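Local coordinates for HEPN domain-containing protein (Thermotoga maritima, PDB 1O3U), which is of unknown function but consists largely of an all-helical HEPN domain, at residues E75-L87 against R116-C128. Sequence-based numbering, arbitrary orientation.
Sequences EIPEELMDHALEL and RLVNYAEKIIRFC
Lys123 NZ is gripped by two acceptors, donating to Glu79 OE2 at 2.7 Å in a salt bridge and to His83 NE2 at 3.0 Å. The carboxylate accepts through its anti lone pair, whereas NZ lies in the imidazole plane, a geometry that, with the stack on Tyr120, should restrain the rotation of the ring. Lys123 gets there with CG anti to the backbone N (chi1 -152°) and an extended chain. The His83 ring lies almost parallel to that of Tyr120 in an offset stack, centroids 3.8 Å apart, while Glu79 O sits over the opposite face of the imidazole. At its far end Tyr120 OH accepts a bond from Arg116 NH1, which also reaches Glu86 OE1 at 3.2 Å in a salt bridge. With an alanine at Tyr120, one face of His83 is likely to lose its stacking partner and Arg116 NH1 one of its two acceptors. Leu80 CD1 rests over the Phe127 face in a CH-pi contact, 3.6 Å from the centroid, and Leu87 fits as a knob among Leu117, Tyr120, Ala121 and Ile124. The axes of segments 78-87 and 116-128 cross at -133°, joining helices 78-88 and 104-132, with helix 63-70 against Ala84 and helix 32-54 meeting Leu87 and Leu117.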
loop_
_atom_site.group_PDB
_atom_site.type_symbol
_atom_site.label_atom_id
_atom_site.label_comp_id
_atom_site.label_asym_id
_atom_site.label_seq_id
_atom_site.Cartn_x
_atom_site.Cartn_y
_atom_site.Cartn_z
ATOM N N GLU A 75 -5.530 1.636 25.652
ATOM C CA GLU A 75 -6.958 1.595 25.499
ATOM C C GLU A 75 -7.350 2.032 24.081
ATOM O O GLU A 75 -7.008 3.140 23.635
ATOM C CB GLU A 75 -7.629 2.489 26.545
ATOM C CG GLU A 75 -9.124 2.685 26.373
ATOM C CD GLU A 75 -9.924 1.406 26.509
ATOM O OE1 GLU A 75 -9.341 0.378 26.872
ATOM O OE2 GLU A 75 -11.145 1.426 26.222
ATOM N N ILE A 76 -8.044 1.151 23.382
ATOM C CA ILE A 76 -8.537 1.428 22.030
ATOM C C ILE A 76 -10.048 1.607 22.081
ATOM O O ILE A 76 -10.784 0.656 22.429
ATOM C CB ILE A 76 -8.250 0.270 21.068
ATOM C CG1 ILE A 76 -6.753 -0.091 21.037
ATOM C CG2 ILE A 76 -8.837 0.595 19.680
ATOM C CD1 ILE A 76 -5.802 1.050 20.732
ATOM N N PRO A 77 -10.522 2.784 21.701
ATOM C CA PRO A 77 -11.957 3.034 21.726
ATOM C C PRO A 77 -12.710 2.012 20.869
ATOM O O PRO A 77 -12.224 1.561 19.808
ATOM C CB PRO A 77 -12.089 4.445 21.166
ATOM C CG PRO A 77 -10.733 5.052 21.271
ATOM C CD PRO A 77 -9.758 3.941 21.185
ATOM N N GLU A 78 -13.874 1.627 21.368
ATOM C CA GLU A 78 -14.712 0.647 20.722
ATOM C C GLU A 78 -15.046 1.057 19.312
ATOM O O GLU A 78 -15.049 0.215 18.418
ATOM C CB GLU A 78 -16.015 0.463 21.528
ATOM C CG GLU A 78 -16.931 -0.605 20.970
ATOM C CD GLU A 78 -18.331 -0.509 21.540
ATOM O OE1 GLU A 78 -18.632 -1.309 22.456
ATOM O OE2 GLU A 78 -19.116 0.371 21.082
ATOM N N GLU A 79 -15.350 2.334 19.104
ATOM C CA GLU A 79 -15.722 2.804 17.773
ATOM C C GLU A 79 -14.606 2.654 16.756
ATOM O O GLU A 79 -14.883 2.461 15.593
ATOM C CB GLU A 79 -16.219 4.239 17.797
ATOM C CG GLU A 79 -15.171 5.330 17.800
ATOM C CD GLU A 79 -15.786 6.673 18.116
ATOM O OE1 GLU A 79 -16.184 6.827 19.293
ATOM O OE2 GLU A 79 -15.900 7.542 17.209
ATOM N N LEU A 80 -13.352 2.767 17.190
ATOM C CA LEU A 80 -12.212 2.510 16.277
ATOM C C LEU A 80 -12.110 1.034 15.921
ATOM O O LEU A 80 -11.757 0.706 14.825
ATOM C CB LEU A 80 -10.901 3.006 16.865
ATOM C CG LEU A 80 -10.749 4.524 16.947
ATOM C CD1 LEU A 80 -9.306 4.926 17.387
ATOM C CD2 LEU A 80 -11.139 5.225 15.648
ATOM N N MET A 81 -12.354 0.137 16.873
ATOM C CA MET A 81 -12.378 -1.296 16.540
ATOM C C MET A 81 -13.500 -1.568 15.562
ATOM O O MET A 81 -13.297 -2.323 14.619
ATOM C CB MET A 81 -12.560 -2.189 17.773
ATOM C CG MET A 81 -12.480 -3.706 17.466
ATOM S SD MET A 81 -10.947 -4.312 16.555
ATOM C CE MET A 81 -9.849 -3.568 17.571
ATOM N N ASP A 82 -14.674 -0.966 15.798
ATOM C CA ASP A 82 -15.813 -1.044 14.875
ATOM C C ASP A 82 -15.414 -0.591 13.464
ATOM O O ASP A 82 -15.693 -1.271 12.492
ATOM C CB ASP A 82 -16.999 -0.185 15.349
ATOM C CG ASP A 82 -17.829 -0.847 16.441
ATOM O OD1 ASP A 82 -18.825 -0.216 16.919
ATOM O OD2 ASP A 82 -17.571 -1.997 16.873
ATOM N N HIS A 83 -14.768 0.557 13.364
ATOM C CA HIS A 83 -14.318 1.047 12.052
ATOM C C HIS A 83 -13.335 0.083 11.397
ATOM O O HIS A 83 -13.375 -0.139 10.182
ATOM C CB HIS A 83 -13.635 2.409 12.166
ATOM C CG HIS A 83 -14.505 3.507 12.694
ATOM N ND1 HIS A 83 -15.875 3.410 12.778
ATOM C CD2 HIS A 83 -14.186 4.746 13.145
ATOM C CE1 HIS A 83 -16.365 4.526 13.289
ATOM N NE2 HIS A 83 -15.364 5.372 13.480
ATOM N N ALA A 84 -12.440 -0.471 12.214
ATOM C CA ALA A 84 -11.419 -1.379 11.727
ATOM C C ALA A 84 -12.076 -2.593 11.110
ATOM O O ALA A 84 -11.642 -3.083 10.093
ATOM C CB ALA A 84 -10.506 -1.802 12.829
ATOM N N LEU A 85 -13.141 -3.058 11.722
ATOM C CA LEU A 85 -13.802 -4.258 11.238
ATOM C C LEU A 85 -14.477 -3.973 9.911
ATOM O O LEU A 85 -14.446 -4.820 9.043
ATOM C CB LEU A 85 -14.778 -4.788 12.264
ATOM C CG LEU A 85 -13.971 -5.384 13.424
ATOM C CD1 LEU A 85 -14.794 -5.380 14.715
ATOM C CD2 LEU A 85 -13.491 -6.784 13.065
ATOM N N GLU A 86 -15.013 -2.763 9.741
ATOM C CA GLU A 86 -15.589 -2.360 8.470
ATOM C C GLU A 86 -14.521 -2.259 7.381
ATOM O O GLU A 86 -14.753 -2.627 6.228
ATOM C CB GLU A 86 -16.310 -1.026 8.592
ATOM C CG GLU A 86 -17.506 -1.063 9.504
ATOM C CD GLU A 86 -18.725 -1.641 8.833
ATOM O OE1 GLU A 86 -19.131 -1.117 7.776
ATOM O OE2 GLU A 86 -19.276 -2.619 9.374
ATOM N N LEU A 87 -13.347 -1.771 7.752
ATOM C CA LEU A 87 -12.251 -1.613 6.813
ATOM C C LEU A 87 -11.682 -2.952 6.398
ATOM O O LEU A 87 -11.151 -3.092 5.298
ATOM C CB LEU A 87 -11.134 -0.817 7.457
ATOM C CG LEU A 87 -11.306 0.676 7.433
ATOM C CD1 LEU A 87 -10.402 1.291 8.531
ATOM C CD2 LEU A 87 -10.951 1.176 6.010
ATOM N N ARG A 116 -17.168 6.900 3.921
ATOM C CA ARG A 116 -17.152 6.343 5.264
ATOM C C ARG A 116 -15.803 5.660 5.559
ATOM O O ARG A 116 -15.170 5.899 6.618
ATOM C CB ARG A 116 -18.325 5.349 5.388
ATOM C CG ARG A 116 -18.740 5.009 6.715
ATOM C CD ARG A 116 -20.224 4.639 6.813
ATOM N NE ARG A 116 -20.601 3.536 5.927
ATOM C CZ ARG A 116 -20.214 2.284 6.106
ATOM N NH1 ARG A 116 -19.446 1.965 7.128
ATOM N NH2 ARG A 116 -20.582 1.332 5.247
ATOM N N LEU A 117 -15.392 4.799 4.652
ATOM C CA LEU A 117 -14.159 4.042 4.857
ATOM C C LEU A 117 -12.931 4.965 4.854
ATOM O O LEU A 117 -11.966 4.751 5.589
ATOM C CB LEU A 117 -14.027 2.921 3.829
ATOM C CG LEU A 117 -15.157 1.890 3.883
ATOM C CD1 LEU A 117 -14.970 0.853 2.811
ATOM C CD2 LEU A 117 -15.198 1.264 5.249
ATOM N N VAL A 118 -12.943 5.977 4.005
ATOM C CA VAL A 118 -11.847 6.939 3.971
ATOM C C VAL A 118 -11.818 7.687 5.317
ATOM O O VAL A 118 -10.740 7.888 5.939
ATOM C CB VAL A 118 -11.991 7.896 2.764
ATOM C CG1 VAL A 118 -11.137 9.132 2.932
ATOM C CG2 VAL A 118 -11.691 7.165 1.404
ATOM N N ASN A 119 -12.995 8.127 5.777
ATOM C CA ASN A 119 -13.057 8.784 7.064
ATOM C C ASN A 119 -12.562 7.898 8.198
ATOM O O ASN A 119 -11.889 8.364 9.101
ATOM C CB ASN A 119 -14.457 9.285 7.383
ATOM C CG ASN A 119 -14.896 10.394 6.461
ATOM O OD1 ASN A 119 -14.073 11.025 5.762
ATOM N ND2 ASN A 119 -16.232 10.647 6.437
ATOM N N TYR A 120 -12.928 6.630 8.160
ATOM C CA TYR A 120 -12.497 5.682 9.191
ATOM C C TYR A 120 -10.986 5.583 9.201
ATOM O O TYR A 120 -10.404 5.550 10.271
ATOM C CB TYR A 120 -13.065 4.293 8.979
ATOM C CG TYR A 120 -14.557 4.157 9.165
ATOM C CD1 TYR A 120 -15.310 5.179 9.707
ATOM C CD2 TYR A 120 -15.201 2.946 8.869
ATOM C CE1 TYR A 120 -16.677 5.046 9.877
ATOM C CE2 TYR A 120 -16.531 2.801 9.054
ATOM C CZ TYR A 120 -17.278 3.852 9.557
ATOM O OH TYR A 120 -18.629 3.702 9.741
ATOM N N ALA A 121 -10.364 5.508 8.027
ATOM C CA ALA A 121 -8.918 5.376 7.959
ATOM C C ALA A 121 -8.252 6.649 8.519
ATOM O O ALA A 121 -7.312 6.591 9.304
ATOM C CB ALA A 121 -8.477 5.145 6.544
ATOM N N GLU A 122 -8.767 7.794 8.111
ATOM C CA GLU A 122 -8.338 9.044 8.662
ATOM C C GLU A 122 -8.452 9.147 10.197
ATOM O O GLU A 122 -7.527 9.629 10.857
ATOM C CB GLU A 122 -9.084 10.182 7.991
ATOM C CG GLU A 122 -8.562 11.566 8.366
ATOM C CD GLU A 122 -8.909 12.582 7.280
ATOM O OE1 GLU A 122 -10.044 12.524 6.745
ATOM O OE2 GLU A 122 -8.059 13.401 6.920
ATOM N N LYS A 123 -9.576 8.691 10.745
ATOM C CA LYS A 123 -9.774 8.615 12.163
ATOM C C LYS A 123 -8.720 7.769 12.854
ATOM O O LYS A 123 -8.145 8.167 13.870
ATOM C CB LYS A 123 -11.183 8.081 12.408
ATOM C CG LYS A 123 -11.815 8.472 13.619
ATOM C CD LYS A 123 -13.351 8.357 13.401
ATOM C CE LYS A 123 -14.106 8.787 14.566
ATOM N NZ LYS A 123 -15.414 8.099 14.629
ATOM N N ILE A 124 -8.441 6.594 12.283
ATOM C CA ILE A 124 -7.428 5.724 12.827
ATOM C C ILE A 124 -6.041 6.366 12.759
ATOM O O ILE A 124 -5.254 6.306 13.760
ATOM C CB ILE A 124 -7.493 4.340 12.138
ATOM C CG1 ILE A 124 -8.757 3.593 12.593
ATOM C CG2 ILE A 124 -6.252 3.505 12.465
ATOM C CD1 ILE A 124 -9.087 2.312 11.790
ATOM N N ILE A 125 -5.710 6.952 11.605
ATOM C CA ILE A 125 -4.458 7.689 11.469
ATOM C C ILE A 125 -4.294 8.773 12.564
ATOM O O ILE A 125 -3.254 8.851 13.195
ATOM C CB ILE A 125 -4.324 8.294 10.087
ATOM C CG1 ILE A 125 -4.120 7.196 9.054
ATOM C CG2 ILE A 125 -3.210 9.373 10.077
ATOM C CD1 ILE A 125 -4.288 7.714 7.579
ATOM N N ARG A 126 -5.330 9.573 12.798
ATOM C CA ARG A 126 -5.281 10.670 13.759
ATOM C C ARG A 126 -5.202 10.132 15.204
ATOM O O ARG A 126 -4.474 10.668 16.027
ATOM C CB ARG A 126 -6.492 11.570 13.564
ATOM C CG ARG A 126 -6.439 12.351 12.236
ATOM C CD ARG A 126 -7.652 13.222 11.991
ATOM N NE ARG A 126 -7.421 14.164 10.906
ATOM C CZ ARG A 126 -8.350 14.950 10.394
ATOM N NH1 ARG A 126 -9.584 14.936 10.861
ATOM N NH2 ARG A 126 -8.035 15.771 9.424
ATOM N N PHE A 127 -5.873 9.026 15.476
ATOM C CA PHE A 127 -5.736 8.346 16.780
ATOM C C PHE A 127 -4.296 7.872 17.038
ATOM O O PHE A 127 -3.698 8.090 18.150
ATOM C CB PHE A 127 -6.655 7.149 16.856
ATOM C CG PHE A 127 -6.528 6.392 18.147
ATOM C CD1 PHE A 127 -7.134 6.834 19.281
ATOM C CD2 PHE A 127 -5.786 5.215 18.198
ATOM C CE1 PHE A 127 -7.023 6.098 20.476
ATOM C CE2 PHE A 127 -5.673 4.505 19.366
ATOM C CZ PHE A 127 -6.286 4.947 20.500
ATOM N N CYS A 128 -3.731 7.182 16.051
ATOM C CA CYS A 128 -2.342 6.759 16.109
ATOM C C CYS A 128 -1.377 7.948 16.238
ATOM O O CYS A 128 -0.417 7.875 17.028
ATOM C CB CYS A 128 -1.972 5.908 14.904
ATOM S SG CYS A 128 -2.857 4.342 14.843
#